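Local structure of VP5 (Halorubrum pleomorphic virus 6, 6QGL) at residues D36-E39 and G40-P43; D44-R47 and N48-D52; Q244-R247 and N248-T252. The protein is a viral envelope protein that probably drives fusion of the viral membrane with that of its haloarchaeal host. All blocks are in the same frame, centred on the assembly; numbering follows the deposited sequence.

Contact 1 of 3, residues D36-E39 and G40-P43; sequences DPAE and GLTP
An inverse gamma turn centred on Gly-40 joins Glu-39 to Leu-41, in the loop that runs into helix 43-66. Its closing bond is weak. Leu-41 N donates to Glu-39 O over 3.0 Å, but the N-H...O angle is only 122°. The turn reverses the chain enough to bring Leu-41 back over Pro-37 and Ala-38. Leu-41 CG sits beside its own backbone N and opposite the carbonyl carbon (chi1 -70°), which lets its methyls reach Pro-37 and Ala-38. The two methyls then part company. Leu-41 CD1 meets Pro-37 CB at 3.5 Å. Leu-41 CD2 lies 3.8 Å from Ala-38 CB. The peptide carbonyl of Ala-38 rests against the same leucine, near CG and CD1. Ala-38 O also takes a weak hydrogen bond from His-140 NE2, at the end of helix 97-140. Pro-37 also touches Leu-46 and Gln-49 of helix 43-66, and Leu-41 touches Gln-49. This small apolar patch is at the surface of the protein, and helix 43-66, which starts right after the loop, covers part of it. The bent backbone bond can add little to the hold between the two halves of the loop. The contact is therefore held more by the apolar touches around one leucine than by the hydrogen bond that closes its turn.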
loop_
_atom_site.group_PDB
_atom_site.type_symbol
_atom_site.label_atom_id
_atom_site.label_comp_id
_atom_site.label_asym_id
_atom_site.label_seq_id
_atom_site.Cartn_x
_atom_site.Cartn_y
_atom_site.Cartn_z
ATOM N N ASP A 36 0.421 -3.034 -22.060
ATOM C CA ASP A 36 0.713 -3.928 -23.183
ATOM C C ASP A 36 1.869 -3.406 -24.060
ATOM O O ASP A 36 1.721 -2.359 -24.699
ATOM C CB ASP A 36 -0.553 -4.216 -24.016
ATOM C CG ASP A 36 -0.526 -5.548 -24.747
ATOM O OD1 ASP A 36 0.327 -5.717 -25.651
ATOM O OD2 ASP A 36 -1.366 -6.419 -24.424
ATOM N N PRO A 37 3.021 -4.125 -24.108
ATOM C CA PRO A 37 4.153 -3.661 -24.929
ATOM C C PRO A 37 3.912 -3.795 -26.436
ATOM O O PRO A 37 3.101 -4.620 -26.862
ATOM C CB PRO A 37 5.316 -4.549 -24.458
ATOM C CG PRO A 37 4.842 -5.212 -23.197
ATOM C CD PRO A 37 3.375 -5.366 -23.397
ATOM N N ALA A 38 4.623 -2.976 -27.238
ATOM C CA ALA A 38 4.519 -2.944 -28.701
ATOM C C ALA A 38 4.971 -4.244 -29.390
ATOM O O ALA A 38 5.714 -5.028 -28.807
ATOM C CB ALA A 38 5.286 -1.752 -29.254
ATOM N N GLU A 39 4.476 -4.494 -30.614
ATOM C CA GLU A 39 4.822 -5.692 -31.384
ATOM C C GLU A 39 6.275 -5.590 -31.859
ATOM O O GLU A 39 7.065 -6.511 -31.637
ATOM C CB GLU A 39 3.855 -5.896 -32.573
ATOM C CG GLU A 39 2.455 -6.354 -32.182
ATOM C CD GLU A 39 1.529 -5.288 -31.620
ATOM O OE1 GLU A 39 1.255 -4.297 -32.335
ATOM O OE2 GLU A 39 1.075 -5.447 -30.463
ATOM N N GLY A 40 6.609 -4.454 -32.469
ATOM C CA GLY A 40 7.950 -4.163 -32.951
ATOM C C GLY A 40 8.811 -3.694 -31.803
ATOM O O GLY A 40 8.903 -2.489 -31.543
ATOM N N LEU A 41 9.396 -4.658 -31.075
ATOM C CA LEU A 41 10.245 -4.394 -29.915
ATOM C C LEU A 41 11.532 -5.198 -29.935
ATOM O O LEU A 41 11.610 -6.231 -30.598
ATOM C CB LEU A 41 9.482 -4.672 -28.607
ATOM C CG LEU A 41 8.349 -3.732 -28.202
ATOM C CD1 LEU A 41 7.799 -4.138 -26.873
ATOM C CD2 LEU A 41 8.809 -2.299 -28.067
ATOM N N THR A 42 12.538 -4.740 -29.181
ATOM C CA THR A 42 13.816 -5.432 -29.094
ATOM C C THR A 42 13.843 -6.295 -27.811
ATOM O O THR A 42 13.175 -5.938 -26.830
ATOM C CB THR A 42 15.001 -4.464 -29.298
ATOM O OG1 THR A 42 16.209 -5.193 -29.250
ATOM C CG2 THR A 42 15.106 -3.387 -28.281
ATOM N N PRO A 43 14.544 -7.467 -27.818
ATOM C CA PRO A 43 14.557 -8.332 -26.626
ATOM C C PRO A 43 14.933 -7.611 -25.342
ATOM O O PRO A 43 14.294 -7.855 -24.325
ATOM C CB PRO A 43 15.595 -9.405 -26.969
ATOM C CG PRO A 43 15.640 -9.444 -28.415
ATOM C CD PRO A 43 15.331 -8.075 -28.909
#

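Contact 2 of 3, residues D44-R47 and N48-D52; sequences DVLR and NQLSD
Leu-50 N donates to Leu-46 O at 2.9 Å, and Gln-49 N donates to Val-45 O at the same 2.9 Å. These are the shortest hydrogen bonds between 44-47 and 48-52. Bonds from Asn-48 N to Asp-44 O and from Ser-51 N to Arg-47 O complete the regular alpha-helical ladder of helix 43-66. On the buried face, Leu-46 and Leu-50 are one turn apart, and their side chains slant across each other. Leu-46 CG lies 3.9 Å from Leu-50 CD1, and Leu-46 CD1 lies 4.0 Å from Leu-50 CG. The pair faces Met-133, Thr-136, Val-137 and His-140 of helix 97-140. Beside it, Val-45 and Gln-49 run in the same direction. Val-45 CG1 touches the amide nitrogen NE2 of Gln-49 at 3.6 Å. The outer face carries charge. The Arg-47 chain folds at its third torsion (chi3 -72°), which brings the guanidinium back beside Asp-44. Arg-47 NH2 meets Asp-44 OD1 at 2.7 Å, nearly in line with the carboxylate C-O bond, but the bond is bent at the donor (132°). Ser-51 OG bonds outside the turn, to Asp-222 OD2. The chemistry is that of an amphipathic helix: leucines pack inward, while a salt bridge links successive turns on the outside. A carboxylate near the helix N terminus probably also interacts favourably with the helix dipole.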
loop_
_atom_site.group_PDB
_atom_site.type_symbol
_atom_site.label_atom_id
_atom_site.label_comp_id
_atom_site.label_asym_id
_atom_site.label_seq_id
_atom_site.Cartn_x
_atom_site.Cartn_y
_atom_site.Cartn_z
ATOM N N ASP A 44 15.943 -6.718 -25.396
ATOM C CA ASP A 44 16.376 -5.945 -24.235
ATOM C C ASP A 44 15.277 -5.005 -23.755
ATOM O O ASP A 44 15.043 -4.925 -22.546
ATOM C CB ASP A 44 17.663 -5.163 -24.536
ATOM C CG ASP A 44 18.922 -6.005 -24.666
ATOM O OD1 ASP A 44 18.874 -7.207 -24.338
ATOM O OD2 ASP A 44 19.958 -5.457 -25.088
ATOM N N VAL A 45 14.582 -4.322 -24.697
ATOM C CA VAL A 45 13.494 -3.390 -24.370
ATOM C C VAL A 45 12.295 -4.138 -23.783
ATOM O O VAL A 45 11.734 -3.674 -22.785
ATOM C CB VAL A 45 13.134 -2.440 -25.540
ATOM C CG1 VAL A 45 11.734 -1.841 -25.395
ATOM C CG2 VAL A 45 14.172 -1.326 -25.639
ATOM N N LEU A 46 11.943 -5.312 -24.349
ATOM C CA LEU A 46 10.835 -6.120 -23.831
ATOM C C LEU A 46 11.126 -6.592 -22.407
ATOM O O LEU A 46 10.253 -6.468 -21.549
ATOM C CB LEU A 46 10.471 -7.305 -24.756
ATOM C CG LEU A 46 9.322 -8.229 -24.273
ATOM C CD1 LEU A 46 7.998 -7.480 -24.128
ATOM C CD2 LEU A 46 9.138 -9.416 -25.178
ATOM N N ARG A 47 12.363 -7.072 -22.146
ATOM C CA ARG A 47 12.798 -7.524 -20.821
ATOM C C ARG A 47 12.733 -6.400 -19.787
ATOM O O ARG A 47 12.280 -6.642 -18.667
ATOM C CB ARG A 47 14.200 -8.148 -20.869
ATOM C CG ARG A 47 14.213 -9.570 -21.414
ATOM C CD ARG A 47 15.541 -10.261 -21.172
ATOM N NE ARG A 47 16.605 -9.744 -22.031
ATOM C CZ ARG A 47 16.912 -10.242 -23.224
ATOM N NH1 ARG A 47 16.239 -11.273 -23.716
ATOM N NH2 ARG A 47 17.897 -9.713 -23.934
ATOM N N ASN A 48 13.132 -5.170 -20.173
ATOM C CA ASN A 48 13.077 -4.005 -19.285
ATOM C C ASN A 48 11.637 -3.610 -18.982
ATOM O O ASN A 48 11.321 -3.348 -17.823
ATOM C CB ASN A 48 13.860 -2.819 -19.858
ATOM C CG ASN A 48 15.360 -2.987 -19.811
ATOM O OD1 ASN A 48 15.926 -3.572 -18.877
ATOM N ND2 ASN A 48 16.043 -2.458 -20.817
ATOM N N GLN A 49 10.763 -3.610 -20.013
ATOM C CA GLN A 49 9.344 -3.281 -19.878
ATOM C C GLN A 49 8.593 -4.306 -19.031
ATOM O O GLN A 49 7.731 -3.911 -18.242
ATOM C CB GLN A 49 8.675 -3.072 -21.243
ATOM C CG GLN A 49 9.121 -1.775 -21.925
ATOM C CD GLN A 49 8.412 -1.435 -23.216
ATOM O OE1 GLN A 49 7.487 -2.117 -23.672
ATOM N NE2 GLN A 49 8.832 -0.339 -23.833
ATOM N N LEU A 50 8.942 -5.608 -19.155
ATOM C CA LEU A 50 8.316 -6.669 -18.353
ATOM C C LEU A 50 8.742 -6.563 -16.892
ATOM O O LEU A 50 7.900 -6.710 -16.006
ATOM C CB LEU A 50 8.633 -8.074 -18.883
ATOM C CG LEU A 50 8.107 -8.450 -20.263
ATOM C CD1 LEU A 50 8.777 -9.700 -20.746
ATOM C CD2 LEU A 50 6.595 -8.606 -20.276
ATOM N N SER A 51 10.045 -6.295 -16.645
ATOM C CA SER A 51 10.612 -6.123 -15.305
ATOM C C SER A 51 9.949 -4.937 -14.605
ATOM O O SER A 51 9.575 -5.062 -13.438
ATOM C CB SER A 51 12.124 -5.926 -15.379
ATOM O OG SER A 51 12.681 -5.693 -14.095
ATOM N N ASP A 52 9.758 -3.817 -15.338
ATOM C CA ASP A 52 9.111 -2.600 -14.843
ATOM C C ASP A 52 7.661 -2.834 -14.452
ATOM O O ASP A 52 7.223 -2.294 -13.438
ATOM C CB ASP A 52 9.216 -1.466 -15.873
ATOM C CG ASP A 52 10.615 -0.908 -16.057
ATOM O OD1 ASP A 52 11.476 -1.153 -15.180
ATOM O OD2 ASP A 52 10.853 -0.232 -17.079
#

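Contact 3 of 3, residues Q244-R247 and N248-T252; sequences QNVR and NGIST
Two first torsions bring Val-246 and Ile-250 together. Val-246 CG1 is trans to the backbone N (chi1 176°), whereas Ile-250 CG1 stands beside its own N (chi1 -73°). The side chains lie alongside each other and point the same way, with Val-246 CG1 3.4 Å from Ile-250 CD1. Both reach the neighbouring helices: Ile-108 of helix 97-140 touches each of them, and helix 73-92 adds Ala-79 beside Val-246 and Ala-83 beside Ile-250. The backbone bonds are those of an alpha helix. Asn-248 N to Gln-244 O is the straightest across the contact, at 3.0 Å. On the exposed face, Gln-244 and Asn-248 slant across each other. Their amide planes stand 68° apart, too steep for a stack. The touch is between Gln-244 CG and Asn-248 ND2, at 3.4 Å. Asn-248 O is gripped twice by Thr-252. Thr-252 N reaches it at 3.0 Å and the hydroxyl Thr-252 OG1 at 2.9 Å, from opposite faces of the carbonyl plane. The hydroxyl thus adds a second bond to a carbonyl already used by the helix. Arg-247 carries its guanidinium to Asp-109 and Glu-112 of helix 97-140, and pairs with both. Apolar residues one turn apart, with a charged residue beside them reaching across to a partner helix, are typical of a bundle of long helices, here formed by 73-92, 97-140 and 229-257.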
loop_
_atom_site.group_PDB
_atom_site.type_symbol
_atom_site.label_atom_id
_atom_site.label_comp_id
_atom_site.label_asym_id
_atom_site.label_seq_id
_atom_site.Cartn_x
_atom_site.Cartn_y
_atom_site.Cartn_z
ATOM N N GLN A 244 -14.708 -13.300 11.539
ATOM C CA GLN A 244 -15.200 -14.331 12.452
ATOM C C GLN A 244 -15.455 -13.673 13.810
ATOM O O GLN A 244 -16.516 -13.881 14.402
ATOM C CB GLN A 244 -14.201 -15.501 12.581
ATOM C CG GLN A 244 -14.705 -16.634 13.492
ATOM C CD GLN A 244 -14.024 -17.967 13.301
ATOM O OE1 GLN A 244 -13.061 -18.119 12.533
ATOM N NE2 GLN A 244 -14.516 -18.971 14.013
ATOM N N ASN A 245 -14.489 -12.838 14.265
ATOM C CA ASN A 245 -14.551 -12.091 15.520
ATOM C C ASN A 245 -15.738 -11.132 15.565
ATOM O O ASN A 245 -16.350 -11.005 16.619
ATOM C CB ASN A 245 -13.242 -11.335 15.782
ATOM C CG ASN A 245 -12.030 -12.195 16.079
ATOM O OD1 ASN A 245 -12.117 -13.381 16.422
ATOM N ND2 ASN A 245 -10.854 -11.602 15.949
ATOM N N VAL A 246 -16.065 -10.468 14.428
ATOM C CA VAL A 246 -17.189 -9.526 14.319
ATOM C C VAL A 246 -18.515 -10.268 14.479
ATOM O O VAL A 246 -19.338 -9.851 15.289
ATOM C CB VAL A 246 -17.155 -8.671 13.018
ATOM C CG1 VAL A 246 -18.388 -7.788 12.895
ATOM C CG2 VAL A 246 -15.904 -7.817 12.955
ATOM N N ARG A 247 -18.706 -11.365 13.725
ATOM C CA ARG A 247 -19.929 -12.165 13.758
ATOM C C ARG A 247 -20.184 -12.825 15.105
ATOM O O ARG A 247 -21.318 -12.803 15.591
ATOM C CB ARG A 247 -19.928 -13.207 12.641
ATOM C CG ARG A 247 -20.114 -12.595 11.287
ATOM C CD ARG A 247 -20.858 -13.541 10.372
ATOM N NE ARG A 247 -21.346 -12.807 9.216
ATOM C CZ ARG A 247 -20.629 -12.642 8.119
ATOM N NH1 ARG A 247 -19.427 -13.186 8.017
ATOM N NH2 ARG A 247 -21.065 -11.872 7.150
ATOM N N ASN A 248 -19.131 -13.408 15.709
ATOM C CA ASN A 248 -19.213 -14.047 17.024
ATOM C C ASN A 248 -19.450 -12.984 18.098
ATOM O O ASN A 248 -20.244 -13.200 19.020
ATOM C CB ASN A 248 -17.913 -14.829 17.327
ATOM C CG ASN A 248 -17.673 -16.077 16.494
ATOM O OD1 ASN A 248 -18.586 -16.666 15.904
ATOM N ND2 ASN A 248 -16.428 -16.527 16.452
ATOM N N GLY A 249 -18.771 -11.846 17.937
ATOM C CA GLY A 249 -18.844 -10.699 18.829
ATOM C C GLY A 249 -20.198 -10.037 18.833
ATOM O O GLY A 249 -20.692 -9.675 19.896
ATOM N N ILE A 250 -20.816 -9.898 17.643
ATOM C CA ILE A 250 -22.144 -9.300 17.475
ATOM C C ILE A 250 -23.216 -10.256 18.001
ATOM O O ILE A 250 -24.241 -9.797 18.511
ATOM C CB ILE A 250 -22.378 -8.795 16.020
ATOM C CG1 ILE A 250 -21.547 -7.525 15.799
ATOM C CG2 ILE A 250 -23.863 -8.528 15.705
ATOM C CD1 ILE A 250 -21.330 -7.178 14.476
ATOM N N SER A 251 -22.956 -11.571 17.934
ATOM C CA SER A 251 -23.871 -12.570 18.467
ATOM C C SER A 251 -23.892 -12.475 19.998
ATOM O O SER A 251 -24.973 -12.434 20.588
ATOM C CB SER A 251 -23.472 -13.968 18.014
ATOM O OG SER A 251 -24.497 -14.889 18.348
ATOM N N THR A 252 -22.692 -12.380 20.626
ATOM C CA THR A 252 -22.508 -12.243 22.075
ATOM C C THR A 252 -23.131 -10.918 22.530
ATOM O O THR A 252 -23.852 -10.897 23.528
ATOM C CB THR A 252 -21.016 -12.354 22.444
ATOM O OG1 THR A 252 -20.455 -13.525 21.848
ATOM C CG2 THR A 252 -20.784 -12.389 23.947
#

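Following the chain, contact 1 (36-43) turns in the loop before helix 43-66. Contact 2 (44-52) begins where it ends, on the first turns of that helix. The two touch, because the loop of contact 1 folds back on these turns. Contact 3 (244-252) comes much later, on helix 229-257, on the opposite side of the chain's centre and about 48 Å from contact 2 between centres. None crosses or encloses another, and each is local and closes no long loop. Helix 97-140 relates them. Its C-terminal end meets contacts 1 and 2, and its N-terminal part meets contact 3.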